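Local coordinates for protein putative immunoglobulin A1 protease (Bacteroides ovatus, PDB 3N6Z) that is of unproven function but may be an immunoglobulin A1 protease, its chain wound largely into a parallel beta solenoid, at residues D33-G36 against G37-K41; C299-C302 against E303-L307; E335-G338 against N339-V342. All coordinates share one frame; numbering follows the deposited sequence. Where two conformers were deposited one is given.

Interaction 1. Residues D33-G36 against G37-K41; sequences DGAG and GLFEK
Gly34 and Gly37 meet in a single left-handed helical turn, identified by the positive phi values of the four residues from Gly34 to Gly37. Its bonding is loose: Gly37 N donates weakly both to Asp33 O at 3.3 Å and to Gly34 O at 3.2 Å. The firmer link joins residues five apart in sequence, Phe39 N giving its hydrogen to Gly34 O at 3.0 Å and an N-H...O angle of 148°, the donor tilted modestly from the carbonyl plane. Returning past the turn, the chain brings Lys41 C within 3.6 Å of Gly34 CA, a close approach between backbones. Ala35 provides the apolar contact: its CB lies near the plane of the Phe39 ring, at the edge, and 4.2 Å from Leu38 CD1. Tyr50 stacks on the Phe39 ring, while Val64 of helix 61-64 touches Ala35, Leu38 and Phe39. Asp33 CG lies anti to the backbone N (chi1 -165°), which brings OD2 to 3.5 Å from Lys41 CB, with the side chains side by side; OD1 has its main partner in Gly42 N. One water bridges the carboxylate to the returning chain, donating to Glu40 O and, at 3.0 Å, to Asp33 OD2.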
loop_
_atom_site.group_PDB
_atom_site.type_symbol
_atom_site.label_atom_id
_atom_site.label_comp_id
_atom_site.label_asym_id
_atom_site.label_seq_id
_atom_site.Cartn_x
_atom_site.Cartn_y
_atom_site.Cartn_z
ATOM N N ASP A 33 23.976 -17.777 15.012
ATOM C CA ASP A 33 22.559 -17.378 14.964
ATOM C C ASP A 33 22.461 -15.948 14.397
ATOM O O ASP A 33 23.413 -15.151 14.433
ATOM C CB ASP A 33 21.984 -17.493 16.385
ATOM C CG ASP A 33 20.470 -17.476 16.454
ATOM O OD1 ASP A 33 19.787 -17.721 15.469
ATOM O OD2 ASP A 33 19.959 -17.228 17.573
ATOM N N GLY A 34 21.303 -15.613 13.833
ATOM C CA GLY A 34 21.125 -14.311 13.188
ATOM C C GLY A 34 21.992 -14.098 11.942
ATOM O O GLY A 34 22.439 -12.980 11.690
ATOM N N ALA A 35 22.245 -15.179 11.189
ATOM C CA ALA A 35 23.120 -15.140 10.015
ATOM C C ALA A 35 24.483 -14.540 10.416
ATOM O O ALA A 35 24.981 -13.595 9.798
ATOM C CB ALA A 35 22.480 -14.333 8.866
ATOM N N GLY A 36 25.057 -15.077 11.495
ATOM C CA GLY A 36 26.375 -14.664 11.951
ATOM C C GLY A 36 26.410 -13.248 12.482
ATOM O O GLY A 36 27.402 -12.549 12.317
ATOM N N GLY A 37 25.294 -12.801 13.062
ATOM C CA GLY A 37 25.231 -11.490 13.669
ATOM C C GLY A 37 24.674 -10.359 12.828
ATOM O O GLY A 37 24.677 -9.209 13.256
ATOM N N LEU A 38 24.272 -10.650 11.602
ATOM C CA LEU A 38 23.559 -9.649 10.793
ATOM C C LEU A 38 22.220 -9.257 11.413
ATOM O O LEU A 38 21.740 -8.153 11.155
ATOM C CB LEU A 38 23.329 -10.170 9.361
ATOM C CG LEU A 38 24.554 -10.375 8.470
ATOM C CD1 LEU A 38 24.093 -10.936 7.090
ATOM C CD2 LEU A 38 25.297 -9.123 8.317
ATOM N N PHE A 39 21.642 -10.154 12.217
ATOM C CA PHE A 39 20.368 -9.946 12.921
ATOM C C PHE A 39 20.561 -10.328 14.385
ATOM O O PHE A 39 21.542 -10.997 14.753
ATOM C CB PHE A 39 19.249 -10.790 12.289
ATOM C CG PHE A 39 19.027 -10.422 10.853
ATOM C CD1 PHE A 39 18.200 -9.337 10.529
ATOM C CD2 PHE A 39 19.711 -11.060 9.846
ATOM C CE1 PHE A 39 18.064 -8.956 9.233
ATOM C CE2 PHE A 39 19.554 -10.666 8.546
ATOM C CZ PHE A 39 18.749 -9.614 8.238
ATOM N N GLU A 40 19.602 -9.945 15.210
ATOM C CA GLU A 40 19.664 -10.257 16.647
ATOM C C GLU A 40 19.658 -11.767 16.866
ATOM O O GLU A 40 20.369 -12.279 17.747
ATOM C CB GLU A 40 18.495 -9.600 17.410
ATOM C CG GLU A 40 18.212 -10.111 18.854
ATOM C CD GLU A 40 19.310 -9.838 19.880
ATOM O OE1 GLU A 40 20.191 -8.981 19.657
ATOM O OE2 GLU A 40 19.277 -10.494 20.952
ATOM N N LYS A 41 18.847 -12.471 16.089
ATOM C CA LYS A 41 18.708 -13.921 16.164
ATOM C C LYS A 41 17.934 -14.385 14.927
ATOM O O LYS A 41 17.438 -13.554 14.148
ATOM C CB LYS A 41 17.996 -14.372 17.449
ATOM C CG LYS A 41 16.577 -13.912 17.593
ATOM C CD LYS A 41 15.932 -14.383 18.912
ATOM C CE LYS A 41 14.455 -13.994 18.977
ATOM N NZ LYS A 41 13.727 -14.437 20.221
HETATM O O HOH W 1 21.424 -14.857 18.777
#

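Interaction 2. Residues C299-C302 against E303-L307; sequences CYAC and ESIVL
A type I beta turn from Cys302 to Ile305 forms the corner at which strand 299-302 leaves a parallel sheet of the solenoid and the chain heads for strand 307-309 in a neighbouring, mixed sheet. The class of turn follows from the backbone angles of Glu303 and Ser304, near the type I values; the turn is closed by the bond from Ile305 N to Cys302 O at 3.3 Å. That bond is long but almost straight at hydrogen, with an N-H...O angle of 174°. The nitrogen nevertheless stands above the Cys302 carbonyl plane, 57° out of it, and so does not meet a lone pair of the oxygen. Ile305 folds back over the same carbonyl. Its CG1 sits between the backbone N and the carbonyl carbon (chi1 69°), which carries that branch to 3.4 Å from Cys302 O and sends CD1 onward to 4.2 Å from Ala301 CB. The second branch, CG2, faces Cys302 CB at 4.1 Å, so the two arms of one side chain touch consecutive residues of the strand. Beyond the turn, Val306 N is hydrogen-bonded to Asn273 OD1, and Trp271 packs on Cys302, both from the preceding coil. Within the turn, in the Cys302 conformer described, SG lies 3.5 Å from Ser304 OG.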
loop_
_atom_site.group_PDB
_atom_site.type_symbol
_atom_site.label_atom_id
_atom_site.label_comp_id
_atom_site.label_asym_id
_atom_site.label_seq_id
_atom_site.Cartn_x
_atom_site.Cartn_y
_atom_site.Cartn_z
ATOM N N CYS A 299 -18.996 0.667 0.803
ATOM C CA CYS A 299 -17.956 1.634 0.488
ATOM C C CYS A 299 -18.478 3.037 0.756
ATOM O O CYS A 299 -19.546 3.426 0.219
ATOM C CB CYS A 299 -17.517 1.510 -0.963
ATOM S SG CYS A 299 -16.576 -0.026 -1.314
ATOM N N TYR A 300 -17.744 3.794 1.575
ATOM C CA TYR A 300 -18.143 5.098 2.081
ATOM C C TYR A 300 -17.139 6.161 1.740
ATOM O O TYR A 300 -15.967 5.869 1.436
ATOM C CB TYR A 300 -18.389 5.046 3.618
ATOM C CG TYR A 300 -19.322 3.903 3.952
ATOM C CD1 TYR A 300 -20.672 3.975 3.621
ATOM C CD2 TYR A 300 -18.840 2.727 4.505
ATOM C CE1 TYR A 300 -21.511 2.889 3.811
ATOM C CE2 TYR A 300 -19.669 1.613 4.703
ATOM C CZ TYR A 300 -21.022 1.710 4.361
ATOM O OH TYR A 300 -21.834 0.631 4.521
ATOM N N ALA A 301 -17.568 7.408 1.836
ATOM C CA ALA A 301 -16.683 8.548 1.681
ATOM C C ALA A 301 -17.097 9.627 2.645
ATOM O O ALA A 301 -18.296 9.871 2.846
ATOM C CB ALA A 301 -16.687 9.099 0.236
ATOM N N CYS A 302 -16.144 10.314 3.266
ATOM C CA CYS A 302 -16.536 11.421 4.131
ATOM C C CYS A 302 -17.183 12.525 3.305
ATOM O O CYS A 302 -16.713 12.898 2.235
ATOM C CB CYS A 302 -15.386 11.988 4.940
ATOM S SG CYS A 302 -15.982 13.025 6.336
ATOM N N GLU A 303 -18.286 13.051 3.841
ATOM C CA GLU A 303 -19.096 14.067 3.176
ATOM C C GLU A 303 -18.307 15.355 2.921
ATOM O O GLU A 303 -18.675 16.132 2.046
ATOM C CB GLU A 303 -20.342 14.370 4.017
ATOM C CG GLU A 303 -20.041 15.049 5.324
ATOM C CD GLU A 303 -21.213 15.133 6.292
ATOM O OE1 GLU A 303 -22.342 14.792 5.881
ATOM O OE2 GLU A 303 -20.961 15.589 7.450
ATOM N N SER A 304 -17.225 15.569 3.670
ATOM C CA SER A 304 -16.476 16.818 3.571
ATOM C C SER A 304 -15.237 16.771 2.676
ATOM O O SER A 304 -14.565 17.792 2.552
ATOM C CB SER A 304 -16.071 17.264 4.961
ATOM O OG SER A 304 -15.155 16.355 5.535
ATOM N N ILE A 305 -14.953 15.625 2.032
ATOM C CA ILE A 305 -13.798 15.611 1.129
ATOM C C ILE A 305 -14.076 16.528 -0.061
ATOM O O ILE A 305 -15.234 16.716 -0.480
ATOM C CB ILE A 305 -13.344 14.182 0.708
ATOM C CG1 ILE A 305 -14.357 13.486 -0.201
ATOM C CG2 ILE A 305 -12.998 13.355 1.954
ATOM C CD1 ILE A 305 -13.893 12.071 -0.658
ATOM N N VAL A 306 -12.993 17.085 -0.603
ATOM C CA VAL A 306 -13.075 18.006 -1.752
ATOM C C VAL A 306 -12.524 17.279 -2.984
ATOM O O VAL A 306 -11.405 16.757 -2.957
ATOM C CB VAL A 306 -12.282 19.296 -1.462
ATOM C CG1 VAL A 306 -12.283 20.230 -2.668
ATOM C CG2 VAL A 306 -12.849 19.998 -0.216
ATOM N N LEU A 307 -13.332 17.258 -4.042
ATOM C CA LEU A 307 -12.991 16.646 -5.326
ATOM C C LEU A 307 -12.855 17.789 -6.335
ATOM O O LEU A 307 -13.747 18.632 -6.465
ATOM C CB LEU A 307 -14.037 15.618 -5.803
ATOM C CG LEU A 307 -13.890 14.147 -5.372
ATOM C CD1 LEU A 307 -13.977 14.004 -3.851
ATOM C CD2 LEU A 307 -14.944 13.268 -6.084
#

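Interaction 3. Residues E335-G338 against N339-V342; sequences EELG and NIIV
Leu337 meets Ile340 and Ile341 on the inward side of helix 334-344, each by a different part of its side chain. Leu337 CD2 approaches Ile340 CD1 at 4.4 Å, whereas the contact with Ile341 CD1 starts from Leu337 CB, nearer the helix axis. Both isoleucines hold CG1 anti to their own carbonyl carbon (chi1 -70° in Ile340), which lays that branch back along the helix over the carbonyl oxygen four residues earlier. The resulting distances agree: Ile340 CG1 is 3.2 Å from Glu336 O, and Ile341 CG1 is 3.2 Å from Leu337 O. Val342 repeats the pattern with CG2, 3.3 Å from Gly338 O. Each of these oxygens is also hydrogen-bonded by the backbone N of the residue whose side chain leans over it. The bond from Ile341 N to Leu337 O measures 2.9 Å and is nearly straight at 169°; that from Ile340 N to Glu336 O lies in the carbonyl plane. On the exposed side, Asn339 directs its amide back toward Glu335, with CG 3.7 Å from Glu335 O, but its OD1 is held by Lys351 NZ. Glu336 likewise leans back toward the helix start, its OE1 accepting from Ser333 N just ahead of it, as in one half of a capping box. Leu337 and Ile340 rest on Tyr300 and Lys332, and Ile341 touches Trp271 and Pro357. Apolar on one face and polar on the other, this is an amphipathic alpha helix packed against a parallel beta sheet.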
loop_
_atom_site.group_PDB
_atom_site.type_symbol
_atom_site.label_atom_id
_atom_site.label_comp_id
_atom_site.label_asym_id
_atom_site.label_seq_id
_atom_site.Cartn_x
_atom_site.Cartn_y
_atom_site.Cartn_z
ATOM N N GLU A 335 -18.320 11.473 12.157
ATOM C CA GLU A 335 -18.706 10.682 13.322
ATOM C C GLU A 335 -19.166 9.291 12.894
ATOM O O GLU A 335 -18.766 8.275 13.482
ATOM C CB GLU A 335 -19.808 11.370 14.135
ATOM C CG GLU A 335 -20.194 10.603 15.412
ATOM C CD GLU A 335 -21.455 11.154 16.113
ATOM O OE1 GLU A 335 -21.936 12.258 15.754
ATOM O OE2 GLU A 335 -21.971 10.454 17.018
ATOM N N GLU A 336 -19.989 9.243 11.848
ATOM C CA GLU A 336 -20.426 7.954 11.302
ATOM C C GLU A 336 -19.256 7.102 10.836
ATOM O O GLU A 336 -19.230 5.896 11.089
ATOM C CB GLU A 336 -21.433 8.149 10.180
ATOM C CG GLU A 336 -22.769 8.718 10.717
ATOM C CD GLU A 336 -23.645 9.415 9.682
ATOM O OE1 GLU A 336 -23.246 9.590 8.493
ATOM O OE2 GLU A 336 -24.773 9.827 10.073
ATOM N N LEU A 337 -18.339 7.711 10.110
ATOM C CA LEU A 337 -17.165 6.960 9.599
ATOM C C LEU A 337 -16.304 6.409 10.703
ATOM O O LEU A 337 -15.819 5.294 10.608
ATOM C CB LEU A 337 -16.291 7.819 8.715
ATOM C CG LEU A 337 -16.681 8.000 7.294
ATOM C CD1 LEU A 337 -15.626 8.837 6.579
ATOM C CD2 LEU A 337 -16.909 6.641 6.564
ATOM N N GLY A 338 -16.133 7.176 11.775
ATOM C CA GLY A 338 -15.377 6.666 12.923
ATOM C C GLY A 338 -15.989 5.395 13.473
ATOM O O GLY A 338 -15.263 4.450 13.764
ATOM N N ASN A 339 -17.318 5.383 13.633
ATOM C CA ASN A 339 -18.081 4.183 14.053
ATOM C C ASN A 339 -17.877 3.038 13.124
ATOM O O ASN A 339 -17.633 1.903 13.527
ATOM C CB ASN A 339 -19.622 4.423 14.041
ATOM C CG ASN A 339 -20.112 5.298 15.180
ATOM O OD1 ASN A 339 -19.395 5.571 16.151
ATOM N ND2 ASN A 339 -21.354 5.769 15.048
ATOM N N ILE A 340 -18.028 3.332 11.831
ATOM C CA ILE A 340 -17.963 2.306 10.807
ATOM C C ILE A 340 -16.583 1.632 10.791
ATOM O O ILE A 340 -16.468 0.399 10.778
ATOM C CB ILE A 340 -18.328 2.892 9.407
ATOM C CG1 ILE A 340 -19.839 3.251 9.354
ATOM C CG2 ILE A 340 -17.953 1.936 8.288
ATOM C CD1 ILE A 340 -20.188 4.138 8.171
ATOM N N ILE A 341 -15.542 2.455 10.757
ATOM C CA ILE A 341 -14.158 1.973 10.639
ATOM C C ILE A 341 -13.766 1.136 11.858
ATOM O O ILE A 341 -13.268 0.029 11.709
ATOM C CB ILE A 341 -13.194 3.141 10.414
ATOM C CG1 ILE A 341 -13.422 3.783 9.026
ATOM C CG2 ILE A 341 -11.722 2.680 10.566
ATOM C CD1 ILE A 341 -12.804 5.186 8.827
ATOM N N VAL A 342 -14.048 1.628 13.062
ATOM C CA VAL A 342 -13.670 0.861 14.253
ATOM C C VAL A 342 -14.388 -0.496 14.277
ATOM O O VAL A 342 -13.807 -1.500 14.648
ATOM C CB VAL A 342 -13.887 1.667 15.540
ATOM C CG1 VAL A 342 -13.721 0.804 16.789
ATOM C CG2 VAL A 342 -12.934 2.865 15.562
#

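The three contacts follow one another along the chain, in numerical order. Interaction 1 stands alone near the N-terminal end of the solenoid, before strand 50-52: its centre is about 47 Å from that of interaction 2 and about 43 Å from that of interaction 3. Interactions 2 and 3 belong together at the other end, with centres about 13 Å apart. Strand 299-302 is the neighbour of the outermost strand 330-332 in a nine-strand parallel sheet, and helix 334-344 follows that last strand and folds back onto both. Leu337 CD1 comes within 3.6 Å of Cys302 CB, so the helix covers part of the sheet close to its last coil.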